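Local coordinates for protein cytochrome P450 268A2 Cyp268A2 (Mycobacterium marinum, PDB 6BLD) that belongs to the cytochrome P450 family of haem proteins and holds a protoporphyrin IX iron cofactor in a largely helical fold, at residues D12-L16 / E35-R40. Numbering follows the deposited sequence.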
loop_
_atom_site.group_PDB
_atom_site.type_symbol
_atom_site.label_atom_id
_atom_site.label_comp_id
_atom_site.label_asym_id
_atom_site.label_seq_id
_atom_site.Cartn_x
_atom_site.Cartn_y
_atom_site.Cartn_z
ATOM N N ASP A 12 -9.798 21.971 -12.892
ATOM C CA ASP A 12 -9.351 21.347 -14.125
ATOM C C ASP A 12 -10.512 20.646 -14.825
ATOM O O ASP A 12 -11.506 20.254 -14.206
ATOM C CB ASP A 12 -8.225 20.350 -13.848
ATOM C CG ASP A 12 -7.426 20.012 -15.092
ATOM O OD1 ASP A 12 -6.462 20.745 -15.398
ATOM O OD2 ASP A 12 -7.763 19.016 -15.765
ATOM N N THR A 13 -10.373 20.497 -16.142
ATOM C CA THR A 13 -11.393 19.807 -16.925
ATOM C C THR A 13 -11.415 18.315 -16.613
ATOM O O THR A 13 -12.489 17.704 -16.541
ATOM C CB THR A 13 -11.147 20.050 -18.417
ATOM O OG1 THR A 13 -11.602 21.362 -18.769
ATOM C CG2 THR A 13 -11.874 19.021 -19.271
ATOM N N ILE A 14 -10.242 17.716 -16.400
ATOM C CA ILE A 14 -10.148 16.276 -16.199
ATOM C C ILE A 14 -10.742 15.904 -14.847
ATOM O O ILE A 14 -10.444 16.534 -13.823
ATOM C CB ILE A 14 -8.688 15.811 -16.313
ATOM C CG1 ILE A 14 -8.122 16.157 -17.694
ATOM C CG2 ILE A 14 -8.577 14.318 -16.046
ATOM C CD1 ILE A 14 -9.012 15.747 -18.845
ATOM N N ASP A 15 -11.582 14.874 -14.837
ATOM C CA ASP A 15 -12.233 14.408 -13.622
ATOM C C ASP A 15 -11.337 13.398 -12.913
ATOM O O ASP A 15 -11.041 12.330 -13.462
ATOM C CB ASP A 15 -13.593 13.790 -13.950
ATOM C CG ASP A 15 -14.207 13.061 -12.771
ATOM O OD1 ASP A 15 -13.963 13.466 -11.613
ATOM O OD2 ASP A 15 -14.941 12.078 -13.004
ATOM N N LEU A 16 -10.911 13.738 -11.696
ATOM C CA LEU A 16 -10.155 12.830 -10.841
ATOM C C LEU A 16 -10.821 12.620 -9.487
ATOM O O LEU A 16 -10.183 12.078 -8.574
ATOM C CB LEU A 16 -8.728 13.345 -10.629
ATOM C CG LEU A 16 -7.852 13.621 -11.849
ATOM C CD1 LEU A 16 -6.479 14.088 -11.397
ATOM C CD2 LEU A 16 -7.736 12.387 -12.726
ATOM N N GLU A 35 -3.059 12.705 -20.346
ATOM C CA GLU A 35 -3.259 14.074 -20.812
ATOM C C GLU A 35 -2.752 15.082 -19.791
ATOM O O GLU A 35 -2.155 16.101 -20.156
ATOM C CB GLU A 35 -4.734 14.326 -21.121
ATOM C CG GLU A 35 -5.049 15.791 -21.408
ATOM C CD GLU A 35 -6.483 16.016 -21.848
ATOM O OE1 GLU A 35 -6.966 17.165 -21.741
ATOM O OE2 GLU A 35 -7.126 15.049 -22.302
ATOM N N LEU A 36 -2.986 14.818 -18.504
ATOM C CA LEU A 36 -2.475 15.703 -17.464
ATOM C C LEU A 36 -0.951 15.723 -17.465
ATOM O O LEU A 36 -0.336 16.794 -17.479
ATOM C CB LEU A 36 -3.012 15.272 -16.099
ATOM C CG LEU A 36 -4.510 15.487 -15.877
ATOM C CD1 LEU A 36 -4.929 14.950 -14.521
ATOM C CD2 LEU A 36 -4.868 16.959 -16.009
ATOM N N ARG A 37 -0.325 14.541 -17.467
ATOM C CA ARG A 37 1.132 14.475 -17.513
ATOM C C ARG A 37 1.695 15.260 -18.689
ATOM O O ARG A 37 2.777 15.846 -18.585
ATOM C CB ARG A 37 1.597 13.018 -17.597
ATOM C CG ARG A 37 1.607 12.277 -16.268
ATOM C CD ARG A 37 2.417 10.988 -16.347
ATOM N NE ARG A 37 2.168 10.257 -17.587
ATOM C CZ ARG A 37 1.251 9.303 -17.725
ATOM N NH1 ARG A 37 0.489 8.955 -16.696
ATOM N NH2 ARG A 37 1.094 8.696 -18.893
ATOM N N ALA A 38 0.973 15.299 -19.808
ATOM C CA ALA A 38 1.493 15.957 -20.999
ATOM C C ALA A 38 1.217 17.458 -20.981
ATOM O O ALA A 38 2.107 18.261 -21.281
ATOM C CB ALA A 38 0.902 15.314 -22.255
ATOM N N GLU A 39 -0.006 17.856 -20.630
ATOM C CA GLU A 39 -0.424 19.249 -20.759
ATOM C C GLU A 39 -0.384 20.021 -19.444
ATOM O O GLU A 39 0.167 21.126 -19.394
ATOM C CB GLU A 39 -1.837 19.319 -21.357
ATOM C CG GLU A 39 -2.086 18.380 -22.537
ATOM C CD GLU A 39 -1.242 18.698 -23.762
ATOM O OE1 GLU A 39 -0.583 19.759 -23.792
ATOM O OE2 GLU A 39 -1.242 17.876 -24.703
ATOM N N ARG A 40 -0.972 19.478 -18.379
ATOM C CA ARG A 40 -1.075 20.168 -17.091
ATOM C C ARG A 40 -0.654 19.208 -15.986
ATOM O O ARG A 40 -1.500 18.657 -15.267
ATOM C CB ARG A 40 -2.492 20.698 -16.865
ATOM C CG ARG A 40 -3.041 21.499 -18.040
ATOM C CD ARG A 40 -4.513 21.848 -17.863
ATOM N NE ARG A 40 -5.373 20.669 -17.805
ATOM C CZ ARG A 40 -5.707 19.925 -18.857
ATOM N NH1 ARG A 40 -6.499 18.875 -18.698
ATOM N NH2 ARG A 40 -5.251 20.230 -20.063
#
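The guanidinium of Arg40 meets the carboxylate of Asp12 edge to edge, the two planes only 25° apart; Ile14 CG1 and Glu35 OE1 likewise lie at the guanidinium edge, close to its plane. The grip is side-on and bidentate: Arg40 NE donates to Asp12 OD1 at 2.6 Å, and Arg40 NH1 reaches Asp12 OD2 at 3.2 Å, each oxygen offering its syn lone pair. A bend at chi3 (-63°) swings Arg40 NE toward the acid, and the guanidinium edge carrying NE and NH1 faces it. How a carboxylate can serve backbone and side chain at once is well illustrated by Asp12 OD2, which also accepts from Ile14 N (2.9 Å) on its anti side, 23° out of the carboxylate plane. This closes an Asx turn and limits the rotation of the Asp12 carboxylate. Glu35 OE1 extends the charge network through Arg40 NH1 at 3.5 Å, so the arginine probably offsets two nearby acids.

In this cytochrome P450 the pairing ties the loop before helix 19-23 to the chain at the C-terminal end of helix 26-39, while Glu35 and Leu36 contribute from the helix itself, well away from the centre of the chain. Strand 42-45 borders the same place: Asp12 shares backbone hydrogen bonding with Trp44, and Leu36 touches Ser43.

Beside the ion pairs the contact turns apolar. Ile14 and Leu36 run alongside one another, pointing opposite ways, with Ile14 CG1 3.8 Å from Leu36 CD2, while the Ile14 CD1 methyl rests against the Glu35 carboxylate. Deeper in, buried Leu16 and Leu36 meet tip to tip through their CD1 methyls, 3.6 Å apart.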